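Local coordinates for glutathione S-transferase (PDB 6J3E), which binds glutathione and, as a serine-type glutathione S-transferase of a white-rot fungus, probably conjugates it to electrophilic substrates, at residues A[72-77]-A[81-86]; A[26-31]-A[36-41]; A[92-97]-A[102-107]. All coordinates share one frame; numbering follows the deposited sequence.

Interaction 1: A[72-77]-A[81-86]; sequences PVIHDP and KTISDS. With EDO (1,2-ethanediol), chain D.
Strands 73-76 and 81-84 run antiparallel at 165°, their axes 4.9 Å apart at the closest. Ile-74 and Ile-83 form the central hydrogen-bonded pair, with Ile-74 N to Ile-83 O and Ile-83 N to Ile-74 O both 3.0 Å. Their side chains lie side by side, pointing the same way, and pack on Ile-89 of helix 86-96; CD1 of Ile-83 meets CG1 of Ile-74 at 4.1 Å. This is the C-terminal beta hairpin of the thioredoxin-like domain of a glutathione S-transferase. It follows the cis-proline of that fold, Pro-72. On the other face of the sheet, CG1 of Val-73 sits 3.5 Å from CG2 of Thr-82. The CG2 branch of Val-73 rests on CB of Ser-84. The His-75 ring swings out opposite its backbone N (chi1 174°), which brings its edge to Thr-82: ND1 of His-75 and Thr-82 OG1 share a hydrogen bond of 3.0 Å. Thr-82 OG1 also bonds to Ile-55 O. Beyond the strands, one water bridges Pro-72 O and Asp-85 N. The Asp-85 carboxylate caps Ala-87 N. Ser-86, a glutathione-binding residue, bonds through OG to O2 of a 1,2-ethanediol, probably from the crystallisation liquor, at 2.6 Å; Tyr-206 OH is a further partner.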
loop_
_atom_site.group_PDB
_atom_site.type_symbol
_atom_site.label_atom_id
_atom_site.label_comp_id
_atom_site.label_asym_id
_atom_site.label_seq_id
_atom_site.Cartn_x
_atom_site.Cartn_y
_atom_site.Cartn_z
ATOM N N PRO A 72 -3.252 -17.360 -11.745
ATOM C CA PRO A 72 -3.693 -17.483 -13.141
ATOM C C PRO A 72 -2.593 -17.315 -14.186
ATOM O O PRO A 72 -1.622 -16.593 -13.956
ATOM C CB PRO A 72 -4.707 -16.344 -13.274
ATOM C CG PRO A 72 -4.219 -15.314 -12.305
ATOM C CD PRO A 72 -3.743 -16.113 -11.130
ATOM N N VAL A 73 -2.760 -17.979 -15.324
ATOM C CA VAL A 73 -1.999 -17.687 -16.532
ATOM C C VAL A 73 -2.966 -17.690 -17.709
ATOM O O VAL A 73 -3.926 -18.467 -17.732
ATOM C CB VAL A 73 -0.862 -18.706 -16.741
ATOM C CG1 VAL A 73 -0.191 -18.487 -18.071
ATOM C CG2 VAL A 73 0.164 -18.579 -15.638
ATOM N N ILE A 74 -2.739 -16.815 -18.678
ATOM C CA ILE A 74 -3.507 -16.875 -19.917
ATOM C C ILE A 74 -2.553 -17.033 -21.093
ATOM O O ILE A 74 -1.431 -16.516 -21.080
ATOM C CB ILE A 74 -4.420 -15.648 -20.137
ATOM C CG1 ILE A 74 -3.604 -14.359 -20.214
ATOM C CG2 ILE A 74 -5.499 -15.593 -19.073
ATOM C CD1 ILE A 74 -4.389 -13.199 -20.782
ATOM N N HIS A 75 -3.005 -17.771 -22.111
ATOM C CA HIS A 75 -2.350 -17.794 -23.412
ATOM C C HIS A 75 -3.319 -17.287 -24.466
ATOM O O HIS A 75 -4.447 -17.787 -24.579
ATOM C CB HIS A 75 -1.845 -19.177 -23.820
ATOM C CG HIS A 75 -1.308 -19.200 -25.215
ATOM N ND1 HIS A 75 -0.120 -18.592 -25.557
ATOM C CD2 HIS A 75 -1.825 -19.693 -26.367
ATOM C CE1 HIS A 75 0.084 -18.727 -26.855
ATOM N NE2 HIS A 75 -0.932 -19.399 -27.368
ATOM N N ASP A 76 -2.867 -16.292 -25.230
ATOM C CA ASP A 76 -3.670 -15.590 -26.226
ATOM C C ASP A 76 -3.193 -16.020 -27.602
ATOM O O ASP A 76 -2.206 -15.468 -28.115
ATOM C CB ASP A 76 -3.539 -14.073 -26.055
ATOM C CG ASP A 76 -4.513 -13.300 -26.930
ATOM O OD1 ASP A 76 -5.343 -13.957 -27.602
ATOM O OD2 ASP A 76 -4.475 -12.044 -26.930
ATOM N N PRO A 77 -3.828 -17.014 -28.228
ATOM C CA PRO A 77 -3.358 -17.454 -29.549
ATOM C C PRO A 77 -3.433 -16.346 -30.587
ATOM O O PRO A 77 -2.605 -16.309 -31.508
ATOM C CB PRO A 77 -4.287 -18.634 -29.872
ATOM C CG PRO A 77 -5.521 -18.356 -29.097
ATOM C CD PRO A 77 -5.079 -17.686 -27.833
ATOM N N LYS A 81 1.273 -14.653 -27.127
ATOM C CA LYS A 81 1.873 -14.302 -25.847
ATOM C C LYS A 81 1.226 -15.092 -24.717
ATOM O O LYS A 81 0.053 -15.469 -24.777
ATOM C CB LYS A 81 1.745 -12.801 -25.562
ATOM C CG LYS A 81 2.487 -11.892 -26.540
ATOM C CD LYS A 81 3.840 -11.434 -25.998
ATOM C CE LYS A 81 4.400 -10.279 -26.828
ATOM N NZ LYS A 81 5.622 -9.690 -26.206
ATOM N N THR A 82 2.016 -15.350 -23.685
ATOM C CA THR A 82 1.536 -15.952 -22.451
ATOM C C THR A 82 1.864 -14.999 -21.317
ATOM O O THR A 82 3.012 -14.563 -21.191
ATOM C CB THR A 82 2.171 -17.321 -22.225
ATOM O OG1 THR A 82 1.659 -18.232 -23.201
ATOM C CG2 THR A 82 1.850 -17.860 -20.838
ATOM N N ILE A 83 0.858 -14.662 -20.512
ATOM C CA ILE A 83 1.012 -13.722 -19.409
ATOM C C ILE A 83 0.628 -14.406 -18.108
ATOM O O ILE A 83 -0.362 -15.145 -18.044
ATOM C CB ILE A 83 0.168 -12.453 -19.621
ATOM C CG1 ILE A 83 0.417 -11.888 -21.020
ATOM C CG2 ILE A 83 0.517 -11.409 -18.579
ATOM C CD1 ILE A 83 -0.620 -12.303 -22.036
ATOM N N SER A 84 1.419 -14.162 -17.070
ATOM C CA SER A 84 1.143 -14.674 -15.737
ATOM C C SER A 84 1.107 -13.519 -14.747
ATOM O O SER A 84 1.618 -12.428 -15.022
ATOM C CB SER A 84 2.191 -15.699 -15.307
ATOM O OG SER A 84 3.463 -15.090 -15.162
ATOM N N ASP A 85 0.507 -13.787 -13.583
ATOM C CA ASP A 85 0.242 -12.812 -12.519
ATOM C C ASP A 85 -0.937 -11.943 -12.930
ATOM O O ASP A 85 -0.889 -11.268 -13.968
ATOM C CB ASP A 85 1.474 -11.950 -12.179
ATOM C CG ASP A 85 1.238 -11.027 -10.982
ATOM O OD1 ASP A 85 0.454 -10.068 -11.114
ATOM O OD2 ASP A 85 1.829 -11.263 -9.899
ATOM N N SER A 86 -1.992 -11.948 -12.108
ATOM C CA SER A 86 -3.250 -11.308 -12.490
ATOM C C SER A 86 -3.092 -9.817 -12.753
ATOM O O SER A 86 -3.804 -9.271 -13.603
ATOM C CB SER A 86 -4.315 -11.540 -11.415
ATOM O OG SER A 86 -3.780 -11.422 -10.111
HETATM C C1 EDO D . -0.613 -14.537 -9.400
HETATM O O1 EDO D . -0.312 -15.283 -8.210
HETATM C C2 EDO D . -1.141 -13.165 -9.009
HETATM O O2 EDO D . -2.553 -13.249 -8.819
HETATM O O HOH W 1 0.320 -16.422 -11.697
#

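Interaction 2: A[26-31]-A[36-41]; sequences KTRYTL and IPYKTI. With EDO (1,2-ethanediol), chain D.
Leu-31 and Tyr-38 make the main side-chain contact between helix 22-34 and strand 38-42. With strand 5-9 these elements form the beta-alpha-beta unit that opens the thioredoxin-like domain. CD1 of Leu-31 lies over one face of the Tyr-38 ring, 4.0 Å from its centroid and 18° off the normal, a CH-pi contact displaced toward the rim. CB of Leu-31 lies 3.5 Å from CE1 of Tyr-38. The other methyl of Leu-31, CD2, turns to CB of Ile-36. The backbone joins here too: Ile-36 N donates to Leu-31 O at 3.1 Å.

Arg-28 reaches the strand from one turn earlier. Its chain leaves the helix extended, CG opposite the backbone N (chi1 -176°), then bends at chi3 to bring the guanidinium over to Thr-40. NH2 of Arg-28 makes a weak hydrogen bond of 3.3 Å to Thr-40 OG1, which lies at the edge of the guanidinium. NH1 comes to the edge of the Tyr-38 ring, with the guanidinium and ring planes 57° apart. A water accepts from NH1 of Arg-28.

Neighbours outside the two segments help to position these groups. Asp-9 OD2 forms a salt bridge with the same NH2, a charged partner beside the weak bond to Thr-40. Asn-32 OD1 is bonded to Tyr-38 OH, and the Phe-7 ring meets the tyrosine ring at about 90°. Leu-93 of helix 86-96 packs on Leu-31 and Ile-36. At the far end of the segment lies Lys-26, a glutathione-binding residue. NZ of Lys-26 donates to O2 of the 1,2-ethanediol at 3.2 Å, and its carbonyl O receives Thr-30 N and Thr-30 OG1 from opposite faces of its plane.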
loop_
_atom_site.group_PDB
_atom_site.type_symbol
_atom_site.label_atom_id
_atom_site.label_comp_id
_atom_site.label_asym_id
_atom_site.label_seq_id
_atom_site.Cartn_x
_atom_site.Cartn_y
_atom_site.Cartn_z
ATOM N N LYS A 26 -9.479 -12.948 -9.726
ATOM C CA LYS A 26 -9.103 -11.622 -10.191
ATOM C C LYS A 26 -9.074 -11.607 -11.711
ATOM O O LYS A 26 -9.678 -10.739 -12.348
ATOM C CB LYS A 26 -7.751 -11.207 -9.607
ATOM C CG LYS A 26 -7.776 -10.891 -8.111
ATOM C CD LYS A 26 -6.451 -10.286 -7.629
ATOM C CE LYS A 26 -5.563 -11.335 -7.033
ATOM N NZ LYS A 26 -4.123 -11.023 -7.072
ATOM N N THR A 27 -8.450 -12.622 -12.310
ATOM C CA THR A 27 -8.343 -12.668 -13.769
ATOM C C THR A 27 -9.649 -13.115 -14.424
ATOM O O THR A 27 -10.000 -12.623 -15.505
ATOM C CB THR A 27 -7.168 -13.564 -14.170
ATOM O OG1 THR A 27 -5.954 -12.889 -13.831
ATOM C CG2 THR A 27 -7.157 -13.860 -15.674
ATOM N N ARG A 28 -10.393 -14.021 -13.785
ATOM C CA ARG A 28 -11.710 -14.372 -14.301
ATOM C C ARG A 28 -12.629 -13.152 -14.296
ATOM O O ARG A 28 -13.250 -12.821 -15.314
ATOM C CB ARG A 28 -12.319 -15.520 -13.489
ATOM C CG ARG A 28 -13.659 -16.016 -14.037
ATOM C CD ARG A 28 -14.212 -17.229 -13.285
ATOM N NE ARG A 28 -13.367 -18.412 -13.409
ATOM C CZ ARG A 28 -13.364 -19.239 -14.456
ATOM N NH1 ARG A 28 -14.152 -19.021 -15.501
ATOM N NH2 ARG A 28 -12.562 -20.296 -14.457
ATOM N N TYR A 29 -12.720 -12.463 -13.154
ATOM C CA TYR A 29 -13.487 -11.224 -13.103
ATOM C C TYR A 29 -13.074 -10.285 -14.232
ATOM O O TYR A 29 -13.927 -9.741 -14.944
ATOM C CB TYR A 29 -13.304 -10.540 -11.742
ATOM C CG TYR A 29 -14.311 -10.916 -10.663
ATOM C CD1 TYR A 29 -15.679 -10.939 -10.929
ATOM C CD2 TYR A 29 -13.895 -11.209 -9.373
ATOM C CE1 TYR A 29 -16.602 -11.257 -9.938
ATOM C CE2 TYR A 29 -14.805 -11.530 -8.382
ATOM C CZ TYR A 29 -16.159 -11.555 -8.662
ATOM O OH TYR A 29 -17.062 -11.885 -7.658
ATOM N N THR A 30 -11.761 -10.122 -14.442
ATOM C CA THR A 30 -11.286 -9.170 -15.444
ATOM C C THR A 30 -11.716 -9.579 -16.856
ATOM O O THR A 30 -12.180 -8.732 -17.637
ATOM C CB THR A 30 -9.762 -9.015 -15.337
ATOM O OG1 THR A 30 -9.412 -8.686 -13.984
ATOM C CG2 THR A 30 -9.268 -7.885 -16.233
ATOM N N LEU A 31 -11.609 -10.873 -17.195
ATOM C CA LEU A 31 -12.042 -11.323 -18.520
ATOM C C LEU A 31 -13.559 -11.219 -18.690
ATOM O O LEU A 31 -14.035 -10.926 -19.791
ATOM C CB LEU A 31 -11.567 -12.755 -18.767
ATOM C CG LEU A 31 -10.061 -12.980 -18.933
ATOM C CD1 LEU A 31 -9.747 -14.440 -18.713
ATOM C CD2 LEU A 31 -9.582 -12.557 -20.308
ATOM N N ILE A 36 -14.096 -10.465 -22.825
ATOM C CA ILE A 36 -13.253 -11.238 -23.736
ATOM C C ILE A 36 -13.600 -12.717 -23.603
ATOM O O ILE A 36 -13.677 -13.245 -22.484
ATOM C CB ILE A 36 -11.762 -10.978 -23.467
ATOM C CG1 ILE A 36 -11.494 -9.471 -23.472
ATOM C CG2 ILE A 36 -10.899 -11.662 -24.519
ATOM C CD1 ILE A 36 -10.109 -9.074 -23.015
ATOM N N PRO A 37 -13.852 -13.415 -24.706
ATOM C CA PRO A 37 -14.124 -14.851 -24.619
ATOM C C PRO A 37 -12.864 -15.609 -24.270
ATOM O O PRO A 37 -11.758 -15.247 -24.688
ATOM C CB PRO A 37 -14.596 -15.209 -26.029
ATOM C CG PRO A 37 -13.913 -14.201 -26.891
ATOM C CD PRO A 37 -13.915 -12.926 -26.094
ATOM N N TYR A 38 -13.041 -16.687 -23.514
ATOM C CA TYR A 38 -11.905 -17.518 -23.164
ATOM C C TYR A 38 -12.383 -18.924 -22.876
ATOM O O TYR A 38 -13.567 -19.162 -22.636
ATOM C CB TYR A 38 -11.166 -16.972 -21.947
ATOM C CG TYR A 38 -12.070 -16.812 -20.752
ATOM C CD1 TYR A 38 -12.825 -15.658 -20.586
ATOM C CD2 TYR A 38 -12.175 -17.807 -19.794
ATOM C CE1 TYR A 38 -13.644 -15.502 -19.506
ATOM C CE2 TYR A 38 -12.992 -17.654 -18.707
ATOM C CZ TYR A 38 -13.724 -16.494 -18.574
ATOM O OH TYR A 38 -14.541 -16.310 -17.499
ATOM N N LYS A 39 -11.432 -19.842 -22.885
ATOM C CA LYS A 39 -11.657 -21.223 -22.503
ATOM C C LYS A 39 -10.864 -21.506 -21.231
ATOM O O LYS A 39 -9.703 -21.092 -21.113
ATOM C CB LYS A 39 -11.225 -22.145 -23.648
ATOM C CG LYS A 39 -11.267 -23.632 -23.342
ATOM C CD LYS A 39 -10.660 -24.451 -24.488
ATOM C CE LYS A 39 -9.407 -23.798 -25.057
ATOM N NZ LYS A 39 -8.281 -24.766 -25.143
ATOM N N THR A 40 -11.481 -22.199 -20.282
ATOM C CA THR A 40 -10.797 -22.519 -19.038
ATOM C C THR A 40 -10.119 -23.880 -19.131
ATOM O O THR A 40 -10.727 -24.854 -19.578
ATOM C CB THR A 40 -11.756 -22.500 -17.851
ATOM O OG1 THR A 40 -12.232 -21.166 -17.654
ATOM C CG2 THR A 40 -11.011 -22.956 -16.583
ATOM N N ILE A 41 -8.863 -23.939 -18.692
ATOM C CA ILE A 41 -8.088 -25.171 -18.616
ATOM C C ILE A 41 -7.750 -25.428 -17.145
ATOM O O ILE A 41 -7.014 -24.645 -16.528
ATOM C CB ILE A 41 -6.813 -25.091 -19.465
ATOM C CG1 ILE A 41 -7.164 -24.807 -20.922
ATOM C CG2 ILE A 41 -6.049 -26.369 -19.328
ATOM C CD1 ILE A 41 -6.025 -24.959 -21.889
HETATM C C1 EDO D . -0.613 -14.537 -9.400
HETATM O O1 EDO D . -0.312 -15.283 -8.210
HETATM C C2 EDO D . -1.141 -13.165 -9.009
HETATM O O2 EDO D . -2.553 -13.249 -8.819
HETATM O O HOH W 2 -14.591 -20.628 -17.876
#

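Interaction 3: A[92-97]-A[102-107]; sequences YLDKTY and VVIPPE
Asp-94 reaches from helix 86-96 to the backbone of residues 102-104. Its CB points toward that loop, and an off-staggered chi1 of -91° sets the carboxylate against two N-H groups. Beyond CG the two carboxylate oxygens divide these N-H groups between them. Asp-94 OD1 accepts from Val-103 N at 3.0 Å, in a nearly straight bond of 172°. Asp-94 OD2 accepts from Ile-104 N at 2.8 Å, with more bend (151°). Both oxygens use their syn lone pairs, so the carboxylate binds two successive backbone N-H groups in a bidentate way. Carbon atoms lie close to it. CG2 of Val-103 lies 3.5 Å from Asp-94 OD1. CG1 of Val-102 is 3.6 Å from Asp-94 OD2. CB of Ile-104 is also 3.6 Å from Asp-94 OD2. Lys-34 of helix 22-34 adds a salt bridge to OD1, which probably offsets the carboxylate charge and steadies its rotation. Val-103 also packs on Tyr-206 and Ile-209 of helix 206-222. The carboxylate thus fastens the last helix of the thioredoxin-like domain to the linker leading into the all-helical C-terminal domain, the two-domain layout of glutathione S-transferases.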
loop_
_atom_site.group_PDB
_atom_site.type_symbol
_atom_site.label_atom_id
_atom_site.label_comp_id
_atom_site.label_asym_id
_atom_site.label_seq_id
_atom_site.Cartn_x
_atom_site.Cartn_y
_atom_site.Cartn_z
ATOM N N TYR A 92 -1.992 -6.427 -19.676
ATOM C CA TYR A 92 -1.956 -6.970 -21.022
ATOM C C TYR A 92 -3.324 -6.877 -21.674
ATOM O O TYR A 92 -3.438 -6.505 -22.844
ATOM C CB TYR A 92 -1.482 -8.412 -20.991
ATOM C CG TYR A 92 -1.727 -9.095 -22.301
ATOM C CD1 TYR A 92 -0.783 -9.023 -23.326
ATOM C CD2 TYR A 92 -2.914 -9.799 -22.530
ATOM C CE1 TYR A 92 -1.002 -9.643 -24.536
ATOM C CE2 TYR A 92 -3.146 -10.418 -23.737
ATOM C CZ TYR A 92 -2.183 -10.339 -24.734
ATOM O OH TYR A 92 -2.426 -10.949 -25.929
ATOM N N LEU A 93 -4.374 -7.236 -20.942
ATOM C CA LEU A 93 -5.712 -7.153 -21.516
ATOM C C LEU A 93 -6.089 -5.710 -21.864
ATOM O O LEU A 93 -6.713 -5.466 -22.908
ATOM C CB LEU A 93 -6.720 -7.771 -20.553
ATOM C CG LEU A 93 -6.473 -9.262 -20.345
ATOM C CD1 LEU A 93 -7.502 -9.850 -19.400
ATOM C CD2 LEU A 93 -6.463 -9.967 -21.694
ATOM N N ASP A 94 -5.727 -4.742 -21.000
ATOM C CA ASP A 94 -5.922 -3.323 -21.318
ATOM C C ASP A 94 -5.259 -2.974 -22.645
ATOM O O ASP A 94 -5.855 -2.323 -23.505
ATOM C CB ASP A 94 -5.331 -2.423 -20.218
ATOM C CG ASP A 94 -6.324 -2.056 -19.111
ATOM O OD1 ASP A 94 -7.478 -2.543 -19.115
ATOM O OD2 ASP A 94 -5.917 -1.276 -18.202
ATOM N N LYS A 95 -4.010 -3.403 -22.814
ATOM C CA LYS A 95 -3.173 -2.925 -23.903
ATOM C C LYS A 95 -3.433 -3.686 -25.199
ATOM O O LYS A 95 -3.241 -3.140 -26.290
ATOM C CB LYS A 95 -1.701 -3.015 -23.481
ATOM C CG LYS A 95 -0.726 -3.344 -24.592
ATOM C CD LYS A 95 0.447 -4.154 -24.071
ATOM C CE LYS A 95 1.228 -4.804 -25.217
ATOM N NZ LYS A 95 2.152 -5.869 -24.720
ATOM N N THR A 96 -3.905 -4.916 -25.113
ATOM C CA THR A 96 -4.126 -5.684 -26.326
ATOM C C THR A 96 -5.550 -5.536 -26.855
ATOM O O THR A 96 -5.763 -5.642 -28.068
ATOM C CB THR A 96 -3.763 -7.154 -26.056
ATOM O OG1 THR A 96 -2.387 -7.222 -25.669
ATOM C CG2 THR A 96 -3.973 -8.041 -27.281
ATOM N N TYR A 97 -6.522 -5.250 -25.987
ATOM C CA TYR A 97 -7.928 -5.120 -26.373
ATOM C C TYR A 97 -8.419 -3.746 -25.954
ATOM O O TYR A 97 -9.306 -3.624 -25.104
ATOM C CB TYR A 97 -8.773 -6.231 -25.758
ATOM C CG TYR A 97 -8.276 -7.569 -26.218
ATOM C CD1 TYR A 97 -7.317 -8.268 -25.502
ATOM C CD2 TYR A 97 -8.714 -8.106 -27.414
ATOM C CE1 TYR A 97 -6.845 -9.481 -25.953
ATOM C CE2 TYR A 97 -8.244 -9.321 -27.865
ATOM C CZ TYR A 97 -7.306 -9.999 -27.143
ATOM O OH TYR A 97 -6.851 -11.203 -27.636
ATOM N N VAL A 102 -11.417 -0.249 -19.818
ATOM C CA VAL A 102 -10.105 -0.173 -19.181
ATOM C C VAL A 102 -10.224 -0.450 -17.689
ATOM O O VAL A 102 -11.141 0.051 -17.019
ATOM C CB VAL A 102 -9.486 1.209 -19.435
ATOM C CG1 VAL A 102 -8.278 1.428 -18.545
ATOM C CG2 VAL A 102 -9.101 1.356 -20.904
ATOM N N VAL A 103 -9.300 -1.257 -17.148
ATOM C CA VAL A 103 -9.271 -1.500 -15.710
ATOM C C VAL A 103 -8.086 -0.841 -15.011
ATOM O O VAL A 103 -8.166 -0.607 -13.797
ATOM C CB VAL A 103 -9.321 -3.004 -15.368
ATOM C CG1 VAL A 103 -10.599 -3.634 -15.902
ATOM C CG2 VAL A 103 -8.087 -3.731 -15.850
ATOM N N ILE A 104 -7.011 -0.507 -15.715
ATOM C CA ILE A 104 -5.931 0.244 -15.073
ATOM C C ILE A 104 -5.634 1.495 -15.887
ATOM O O ILE A 104 -4.645 1.516 -16.632
ATOM C CB ILE A 104 -4.659 -0.609 -14.902
ATOM C CG1 ILE A 104 -4.968 -1.872 -14.089
ATOM C CG2 ILE A 104 -3.535 0.209 -14.240
ATOM C CD1 ILE A 104 -3.741 -2.701 -13.749
ATOM N N PRO A 105 -6.438 2.552 -15.772
ATOM C CA PRO A 105 -6.165 3.787 -16.523
ATOM C C PRO A 105 -4.747 4.263 -16.270
ATOM O O PRO A 105 -4.251 4.171 -15.137
ATOM C CB PRO A 105 -7.202 4.786 -15.980
ATOM C CG PRO A 105 -7.867 4.116 -14.847
ATOM C CD PRO A 105 -7.660 2.651 -14.968
ATOM N N PRO A 106 -4.058 4.748 -17.308
ATOM C CA PRO A 106 -2.596 4.924 -17.203
ATOM C C PRO A 106 -2.141 5.833 -16.074
ATOM O O PRO A 106 -1.089 5.573 -15.480
ATOM C CB PRO A 106 -2.221 5.505 -18.576
ATOM C CG PRO A 106 -3.250 4.974 -19.479
ATOM C CD PRO A 106 -4.534 4.903 -18.689
ATOM N N GLU A 107 -2.883 6.907 -15.778
ATOM C CA GLU A 107 -2.485 7.789 -14.690
ATOM C C GLU A 107 -2.552 7.097 -13.335
ATOM O O GLU A 107 -1.978 7.610 -12.369
ATOM C CB GLU A 107 -3.365 9.036 -14.662
ATOM C CG GLU A 107 -3.015 10.074 -15.698
ATOM C CD GLU A 107 -3.732 11.407 -15.476
ATOM O OE1 GLU A 107 -4.317 11.612 -14.387
ATOM O OE2 GLU A 107 -3.699 12.251 -16.400
#

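Overall arrangement
From the N terminus, interaction 2 comes first and closes the turn from helix 22-34 to strand 38-42. Interaction 1 then closes the hairpin 73-76/81-84. Interaction 3 follows at the end of helix 86-96, closing the loop toward helix 109-136. The three are in series; none nests or crosses. They also touch in space. Ser-86 of interaction 1 bonds to Lys-26 of interaction 2, joining two glutathione-binding residues. Asp-76 OD2 bonds to the hydroxyls of Tyr-92 and Tyr-97, linking interaction 1 to interaction 3. Tyr-97 of interaction 3 packs on Ile-36 of interaction 2. Together they tie the four-stranded sheet to helices 22-34 and 86-96 and to the interdomain linker.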